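Local coordinates for protein racemase, putative (Roseobacter denitrificans, PDB 3TCS) that binds magnesium and D-alanine in a TIM barrel of the mandelate racemase/muconate lactonizing enzyme family and may act as a racemase or hydro-lyase, at residues C288-L291 with R292-M296; P263-Q266 with R267-M271; L81-L84 with L85-T89; V314-F317 with T318-L321. One frame throughout, in Å; residues are numbered along the deposited sequence.

Each of the four contacts is a short-range one within a single helix, and along the chain they run 81-89, 263-271, 288-296, 314-321. Contact 3 belongs to the N-terminal family domain; contacts 2, 1 and 4 belong to the C-terminal, enolase-like domain that carries the barrel. Contact 1 is the hub: its centre is about 12 Å from that of contact 2 and about 14 Å from those of contacts 3 and 4, and it touches all three. Contacts 2, 3 and 4 do not touch one another, their centres lying about 20 to 23 Å apart. Helix 287-300 therefore packs on neighbouring helices of its own domain and also ties that domain to the N-terminal one.

Contact 1: C288-L291 with R292-M296; sequences CRTL and RVVEM
With chi1 at -64° the CG of Arg292 lies beside its own backbone N and anti to the carbonyl carbon, and from CG to NE the chain runs extended. This lays the arginine back along the helix toward the preceding turn, where its CG comes 3.5 Å from Cys288 O and its CB 3.3 Å from Arg289 O. At the far end, Arg289 CG sits over one face of the guanidinium, 4.3 Å from Arg292 CZ, so the aliphatic part of one arginine covers the flat group of the other. On another side of the helix, Val294 turns CG2 back against Thr290 O at 3.3 Å, while Thr290 CG2 and Val294 CG2 approach each other more loosely.

The backbone here is helical, though unevenly bonded. Val294 N to Thr290 O is short at 2.8 Å; Glu295 N to Leu291 O is somewhat longer. Arg292 N reaches Cys288 O at 3.3 Å with a bend to 135° at the hydrogen, and the bond from Val293 N to Arg289 O is weak.

Helix 287-300 packs on helix 262-270 of the barrel domain and on helices 81-91 and 98-119 of the N-terminal domain. Arg292 NE and NH1 form salt bridges with Asp82 and Asp86 of helix 81-91, whereas Arg289 NE donates to Leu284 O. Although Arg289 NH1 and Arg292 NH1 are 4.7 Å apart, the two carboxylates at Arg292 probably offset much of the like charge and hold its guanidinium at the domain interface.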
# COMPACT_ATOMS: atom_id res chain seq x y z
N CYS B 288 -2.17 2.15 -18.32
CA CYS B 288 -3.62 1.99 -18.24
C CYS B 288 -4.21 2.67 -17.01
O CYS B 288 -5.17 3.42 -17.11
CB CYS B 288 -3.99 0.51 -18.25
SG CYS B 288 -3.67 -0.30 -19.81
N ARG B 289 -3.63 2.40 -15.85
CA ARG B 289 -4.14 2.99 -14.62
C ARG B 289 -3.89 4.50 -14.59
O ARG B 289 -4.72 5.25 -14.07
CB ARG B 289 -3.52 2.28 -13.42
CG ARG B 289 -4.09 0.85 -13.24
CD ARG B 289 -3.29 0.04 -12.24
NE ARG B 289 -3.12 0.76 -10.98
CZ ARG B 289 -3.99 0.76 -9.99
NH1 ARG B 289 -5.13 0.08 -10.07
NH2 ARG B 289 -3.74 1.48 -8.90
N THR B 290 -2.78 4.95 -15.15
CA THR B 290 -2.52 6.39 -15.18
C THR B 290 -3.56 7.07 -16.07
O THR B 290 -4.03 8.17 -15.76
CB THR B 290 -1.10 6.70 -15.71
OG1 THR B 290 -0.13 6.13 -14.82
CG2 THR B 290 -0.88 8.20 -15.79
N LEU B 291 -3.94 6.42 -17.17
CA LEU B 291 -4.94 6.97 -18.07
C LEU B 291 -6.30 7.14 -17.37
O LEU B 291 -7.09 8.00 -17.74
CB LEU B 291 -5.09 6.09 -19.31
CG LEU B 291 -3.89 6.11 -20.27
CD1 LEU B 291 -4.13 5.15 -21.43
CD2 LEU B 291 -3.68 7.53 -20.78
N ARG B 292 -6.56 6.30 -16.37
CA ARG B 292 -7.81 6.42 -15.63
C ARG B 292 -7.78 7.72 -14.82
O ARG B 292 -8.78 8.42 -14.72
CB ARG B 292 -8.01 5.23 -14.69
CG ARG B 292 -8.17 3.91 -15.41
CD ARG B 292 -8.53 2.80 -14.45
NE ARG B 292 -8.16 1.49 -14.97
CZ ARG B 292 -8.28 0.35 -14.29
NH1 ARG B 292 -8.77 0.37 -13.06
NH2 ARG B 292 -7.89 -0.80 -14.84
N VAL B 293 -6.61 8.04 -14.26
CA VAL B 293 -6.47 9.27 -13.49
C VAL B 293 -6.52 10.46 -14.45
O VAL B 293 -7.13 11.48 -14.14
CB VAL B 293 -5.15 9.28 -12.70
CG1 VAL B 293 -4.93 10.65 -12.05
CG2 VAL B 293 -5.19 8.20 -11.62
N VAL B 294 -5.90 10.31 -15.61
CA VAL B 294 -5.90 11.37 -16.62
C VAL B 294 -7.35 11.72 -16.99
O VAL B 294 -7.70 12.89 -17.16
CB VAL B 294 -5.14 10.93 -17.89
CG1 VAL B 294 -5.39 11.91 -19.02
CG2 VAL B 294 -3.65 10.85 -17.58
N GLU B 295 -8.19 10.69 -17.13
CA GLU B 295 -9.59 10.92 -17.48
C GLU B 295 -10.35 11.59 -16.33
O GLU B 295 -11.18 12.47 -16.56
CB GLU B 295 -10.25 9.59 -17.87
CG GLU B 295 -11.75 9.65 -18.15
CD GLU B 295 -12.15 10.72 -19.17
OE1 GLU B 295 -11.37 11.01 -20.10
OE2 GLU B 295 -13.28 11.25 -19.05
N MET B 296 -10.08 11.18 -15.09
CA MET B 296 -10.74 11.81 -13.94
C MET B 296 -10.43 13.30 -13.98
O MET B 296 -11.31 14.14 -13.80
CB MET B 296 -10.19 11.27 -12.62
CG MET B 296 -10.49 9.82 -12.30
SD MET B 296 -9.68 9.38 -10.75
CE MET B 296 -9.97 7.61 -10.73

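Contact 2: P263-Q266 with R267-M271; sequences PTWQ and RMIDM
Arg267 N donates to Pro263 O at 3.0 Å, while its CB rests near Thr264 O and its extended side chain leads away from the preceding turn toward Arg267 of the second subunit. At Met268 the bond N to Thr264 O is nearly straight (164°), and the side chain runs beside Trp265, pointing the same way. A bend at chi3 (-54°) sets CE over one face of the six-membered ring, 4.1 Å from its centroid and offset toward the rim. SD approaches obliquely, 3.7 Å from Trp265 CZ3: a Met-aromatic contact joined to a CH-pi one.

The helix is the crossover of a beta-alpha-beta unit of the TIM barrel, between strands 252-255 and 276-277. Trp265 packs on Val277 of strand 276-277 and on Val293 of helix 287-300, and its NE1 donates to Asp259 O.

Next, Ile269 N bonds to Trp265 O, and its CD1 meets Trp265 CE3 obliquely at 4.2 Å. Asp270, one turn after Gln266, accepts the amide: Gln266 NE2 gives a 3.0 Å bond to Asp270 OD1, met on the syn side but 27° out of the carboxylate plane, while OD1 lies close to the plane of the amide.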
# COMPACT_ATOMS: atom_id res chain seq x y z
N PRO B 263 -9.29 5.00 -5.86
CA PRO B 263 -10.40 5.69 -5.18
C PRO B 263 -9.92 6.95 -4.46
O PRO B 263 -10.67 7.91 -4.31
CB PRO B 263 -10.95 4.62 -4.24
CG PRO B 263 -9.82 3.64 -4.08
CD PRO B 263 -9.21 3.60 -5.45
N THR B 264 -8.66 6.96 -4.02
CA THR B 264 -8.11 8.14 -3.36
C THR B 264 -7.92 9.23 -4.41
O THR B 264 -8.14 10.41 -4.14
CB THR B 264 -6.76 7.82 -2.67
OG1 THR B 264 -6.99 6.89 -1.61
CG2 THR B 264 -6.14 9.08 -2.10
N TRP B 265 -7.50 8.83 -5.61
CA TRP B 265 -7.33 9.77 -6.70
C TRP B 265 -8.69 10.41 -7.01
O TRP B 265 -8.78 11.62 -7.21
CB TRP B 265 -6.81 9.06 -7.96
CG TRP B 265 -5.33 9.12 -8.10
CD1 TRP B 265 -4.44 8.09 -8.00
CD2 TRP B 265 -4.55 10.30 -8.35
NE1 TRP B 265 -3.16 8.55 -8.17
CE2 TRP B 265 -3.20 9.91 -8.39
CE3 TRP B 265 -4.87 11.65 -8.54
CZ2 TRP B 265 -2.16 10.82 -8.62
CZ3 TRP B 265 -3.84 12.56 -8.77
CH2 TRP B 265 -2.50 12.13 -8.80
N GLN B 266 -9.73 9.59 -7.05
CA GLN B 266 -11.07 10.09 -7.32
C GLN B 266 -11.49 11.10 -6.25
O GLN B 266 -12.08 12.14 -6.56
CB GLN B 266 -12.08 8.93 -7.36
CG GLN B 266 -13.46 9.34 -7.86
CD GLN B 266 -13.50 9.54 -9.37
OE1 GLN B 266 -13.34 8.59 -10.13
NE2 GLN B 266 -13.72 10.77 -9.79
N ARG B 267 -11.19 10.79 -4.99
CA ARG B 267 -11.55 11.69 -3.90
C ARG B 267 -10.79 13.01 -4.01
O ARG B 267 -11.37 14.09 -3.85
CB ARG B 267 -11.24 11.04 -2.55
CG ARG B 267 -11.69 11.86 -1.37
CD ARG B 267 -11.10 11.35 -0.07
NE ARG B 267 -11.50 12.17 1.07
CZ ARG B 267 -10.85 12.22 2.22
NH1 ARG B 267 -9.75 11.50 2.40
NH2 ARG B 267 -11.29 13.00 3.20
N MET B 268 -9.49 12.93 -4.28
CA MET B 268 -8.63 14.11 -4.41
C MET B 268 -9.14 15.05 -5.50
O MET B 268 -9.21 16.27 -5.31
CB MET B 268 -7.20 13.70 -4.74
CG MET B 268 -6.20 14.85 -4.76
SD MET B 268 -4.70 14.47 -5.70
CE MET B 268 -4.16 12.95 -4.90
N ILE B 269 -9.48 14.48 -6.65
CA ILE B 269 -9.96 15.26 -7.78
C ILE B 269 -11.37 15.80 -7.55
O ILE B 269 -11.64 16.97 -7.82
CB ILE B 269 -9.87 14.43 -9.07
CG1 ILE B 269 -8.39 14.18 -9.40
CG2 ILE B 269 -10.57 15.14 -10.23
CD1 ILE B 269 -8.13 13.27 -10.59
N ASP B 270 -12.26 14.96 -7.02
CA ASP B 270 -13.63 15.38 -6.75
C ASP B 270 -13.67 16.58 -5.80
O ASP B 270 -14.47 17.50 -5.98
CB ASP B 270 -14.44 14.24 -6.12
CG ASP B 270 -14.75 13.11 -7.10
OD1 ASP B 270 -14.43 13.24 -8.30
OD2 ASP B 270 -15.32 12.09 -6.66
N MET B 271 -12.81 16.56 -4.78
CA MET B 271 -12.78 17.64 -3.80
C MET B 271 -11.91 18.82 -4.23
O MET B 271 -11.82 19.83 -3.53
CB MET B 271 -12.30 17.11 -2.44
CG MET B 271 -10.81 16.78 -2.38
SD MET B 271 -10.35 15.88 -0.87
CE MET B 271 -10.20 17.23 0.31

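Contact 3: L81-L84 with L85-T89; sequences LDDL and LDIVT
Leu81 and Leu85 meet one turn apart at the start of helix 81-91, an alpha helix of the N-terminal domain in this mandelate racemase/muconate lactonizing enzyme family protein, on the side that faces helices 58-73 and 98-119. In the apolar contact the branch point of each leucine meets a methyl of the other: Leu81 CG lies 3.9 Å from Leu85 CD1, and Leu81 CD1 comes 4.0 Å from Leu85 CG. Leu81 has CG anti to its backbone N (chi1 -178°), Leu85 has CG beside its own, and the two side chains cross obliquely. Met73 of helix 58-73 packs on both, and also on Leu84 and Val88. Further round the helix, Ile87 CD1 reaches the carboxylate of Asp83, 4.0 Å from OD2.

The hydrogen bonds across the contact are of the backbone i to i+4 kind. Leu85 N to Leu81 O is 2.9 Å; Ile87 N to Asp83 O matches it in length, and Asp86 N to Asp82 O and Val88 N to Leu84 O are slightly longer.

The charged groups find their partners outside this helix. Asp82 OD1 and Asp86 OD1 both pair with Arg292 of helix 287-300, and Asp83 OD1 forms a salt bridge with Arg176 of the second subunit, so Asp82 and Asp86 serve the domain interface and Asp83 the subunit interface. Within the later turn, the hydroxyl Thr89 OG1 donates to Asp86 O at 2.8 Å.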
# COMPACT_ATOMS: atom_id res chain seq x y z
N LEU B 81 -6.44 -4.93 -21.23
CA LEU B 81 -5.45 -4.86 -20.17
C LEU B 81 -6.02 -4.22 -18.90
O LEU B 81 -5.68 -4.63 -17.79
CB LEU B 81 -4.22 -4.09 -20.67
CG LEU B 81 -3.03 -3.94 -19.72
CD1 LEU B 81 -2.57 -5.32 -19.22
CD2 LEU B 81 -1.91 -3.22 -20.45
N ASP B 82 -6.89 -3.24 -19.07
CA ASP B 82 -7.50 -2.56 -17.92
C ASP B 82 -8.22 -3.52 -17.00
O ASP B 82 -8.04 -3.47 -15.78
CB ASP B 82 -8.49 -1.48 -18.39
CG ASP B 82 -7.86 -0.10 -18.46
OD1 ASP B 82 -7.29 0.34 -17.44
OD2 ASP B 82 -7.94 0.54 -19.53
N ASP B 83 -9.03 -4.40 -17.57
CA ASP B 83 -9.76 -5.37 -16.76
C ASP B 83 -8.81 -6.40 -16.16
O ASP B 83 -8.97 -6.80 -15.01
CB ASP B 83 -10.82 -6.08 -17.60
CG ASP B 83 -11.64 -7.07 -16.79
OD1 ASP B 83 -12.21 -6.67 -15.75
OD2 ASP B 83 -11.72 -8.26 -17.19
N LEU B 84 -7.82 -6.82 -16.94
CA LEU B 84 -6.85 -7.80 -16.44
C LEU B 84 -6.12 -7.25 -15.22
O LEU B 84 -5.89 -7.97 -14.25
CB LEU B 84 -5.86 -8.17 -17.55
CG LEU B 84 -4.88 -9.32 -17.28
CD1 LEU B 84 -5.62 -10.54 -16.74
CD2 LEU B 84 -4.17 -9.66 -18.57
N LEU B 85 -5.76 -5.97 -15.27
CA LEU B 85 -5.07 -5.33 -14.15
C LEU B 85 -6.00 -5.25 -12.94
O LEU B 85 -5.56 -5.37 -11.81
CB LEU B 85 -4.60 -3.93 -14.56
CG LEU B 85 -3.51 -3.93 -15.63
CD1 LEU B 85 -3.21 -2.50 -16.09
CD2 LEU B 85 -2.26 -4.58 -15.06
N ASP B 86 -7.30 -5.04 -13.18
CA ASP B 86 -8.24 -4.98 -12.07
C ASP B 86 -8.32 -6.35 -11.42
O ASP B 86 -8.43 -6.45 -10.20
CB ASP B 86 -9.64 -4.56 -12.55
CG ASP B 86 -9.72 -3.09 -12.92
OD1 ASP B 86 -8.91 -2.29 -12.41
OD2 ASP B 86 -10.62 -2.73 -13.71
N ILE B 87 -8.27 -7.39 -12.23
CA ILE B 87 -8.31 -8.76 -11.72
C ILE B 87 -7.12 -8.98 -10.80
O ILE B 87 -7.25 -9.60 -9.75
CB ILE B 87 -8.28 -9.80 -12.86
CG1 ILE B 87 -9.65 -9.84 -13.54
CG2 ILE B 87 -7.91 -11.18 -12.31
CD1 ILE B 87 -9.72 -10.75 -14.76
N VAL B 88 -5.95 -8.47 -11.19
CA VAL B 88 -4.76 -8.63 -10.36
C VAL B 88 -4.98 -7.99 -8.99
O VAL B 88 -4.70 -8.62 -7.97
CB VAL B 88 -3.51 -8.00 -11.02
CG1 VAL B 88 -2.34 -8.04 -10.04
CG2 VAL B 88 -3.14 -8.76 -12.30
N THR B 89 -5.48 -6.76 -8.96
CA THR B 89 -5.71 -6.08 -7.69
C THR B 89 -6.82 -6.72 -6.86
O THR B 89 -6.80 -6.66 -5.63
CB THR B 89 -6.04 -4.58 -7.89
OG1 THR B 89 -7.26 -4.44 -8.63
CG2 THR B 89 -4.91 -3.88 -8.62

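Contact 4: V314-F317 with T318-L321; sequences VTLF and TMHL
Helix 314-322, a buried helix of the enolase-like barrel domain, packs against strands 332-335 and 360-363, and in its first two turns two carbonyls each take a second donor from a side chain. At Val314 O, Thr318 supplies both N (3.1 Å) and OG1 (2.8 Å), which arrive from opposite faces of the carbonyl plane. The hydroxyl can do this because chi1 of -56° places OG1 beside the backbone N. This buried hydroxyl is thereby satisfied within the helix.

At Leu316 O the second donor is an imidazole. His320 N bonds to it at 3.1 Å, while His320 ND1 comes from above the carbonyl plane, 45° out of it, with the carbonyl oxygen almost in the plane of the ring. Being the donor, ND1 carries a proton. The Leu316 side chain runs alongside His320, with CD1 3.7 Å from CE1, and the ring of Trp369 meets the imidazole edge-to-face.

Apolar packing fills the neighbouring side, where Met319 lies against Leu332, Ala361 and Val363 of the strands. A bend at chi3 turns its methyl back over the preceding turn, leaving Met319 CE 3.8 Å from Leu316 CD1.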
# COMPACT_ATOMS: atom_id res chain seq x y z
N VAL B 314 11.10 5.86 -16.51
CA VAL B 314 9.94 6.62 -16.07
C VAL B 314 9.76 7.94 -16.82
O VAL B 314 8.64 8.34 -17.15
CB VAL B 314 9.98 6.85 -14.53
CG1 VAL B 314 11.15 7.76 -14.15
CG2 VAL B 314 8.65 7.42 -14.06
N THR B 315 10.87 8.63 -17.10
CA THR B 315 10.79 9.90 -17.80
C THR B 315 10.32 9.73 -19.24
O THR B 315 9.51 10.52 -19.74
CB THR B 315 12.14 10.64 -17.75
OG1 THR B 315 12.49 10.90 -16.38
CG2 THR B 315 12.06 11.97 -18.48
N LEU B 316 10.81 8.69 -19.91
CA LEU B 316 10.42 8.41 -21.29
C LEU B 316 8.95 8.03 -21.38
O LEU B 316 8.23 8.47 -22.28
CB LEU B 316 11.27 7.27 -21.87
CG LEU B 316 11.00 6.87 -23.33
CD1 LEU B 316 11.14 8.09 -24.25
CD2 LEU B 316 11.98 5.77 -23.75
N PHE B 317 8.48 7.21 -20.44
CA PHE B 317 7.08 6.81 -20.44
C PHE B 317 6.21 8.06 -20.33
O PHE B 317 5.17 8.16 -20.98
CB PHE B 317 6.75 5.91 -19.25
CG PHE B 317 7.52 4.61 -19.23
CD1 PHE B 317 8.01 4.05 -20.41
CD2 PHE B 317 7.71 3.93 -18.03
CE1 PHE B 317 8.66 2.81 -20.39
CE2 PHE B 317 8.36 2.68 -18.00
CZ PHE B 317 8.84 2.13 -19.18
N THR B 318 6.65 9.00 -19.50
CA THR B 318 5.92 10.25 -19.29
C THR B 318 5.93 11.09 -20.56
O THR B 318 4.92 11.73 -20.90
CB THR B 318 6.53 11.04 -18.12
OG1 THR B 318 6.55 10.22 -16.94
CG2 THR B 318 5.72 12.30 -17.83
N MET B 319 7.06 11.10 -21.26
CA MET B 319 7.18 11.85 -22.51
C MET B 319 6.13 11.35 -23.51
O MET B 319 5.46 12.15 -24.16
CB MET B 319 8.58 11.68 -23.10
CG MET B 319 9.65 12.49 -22.38
SD MET B 319 11.33 11.90 -22.70
CE MET B 319 11.36 11.91 -24.53
N HIS B 320 5.98 10.03 -23.63
CA HIS B 320 4.99 9.48 -24.55
C HIS B 320 3.57 9.85 -24.11
O HIS B 320 2.73 10.20 -24.94
CB HIS B 320 5.10 7.95 -24.64
CG HIS B 320 6.16 7.47 -25.57
ND1 HIS B 320 7.51 7.51 -25.26
CD2 HIS B 320 6.08 6.92 -26.81
CE1 HIS B 320 8.21 7.01 -26.26
NE2 HIS B 320 7.37 6.65 -27.21
N LEU B 321 3.32 9.77 -22.81
CA LEU B 321 2.00 10.10 -22.29
C LEU B 321 1.65 11.56 -22.58
O LEU B 321 0.54 11.86 -23.03
CB LEU B 321 1.94 9.85 -20.78
CG LEU B 321 0.56 10.12 -20.14
CD1 LEU B 321 -0.41 9.03 -20.55
CD2 LEU B 321 0.69 10.17 -18.63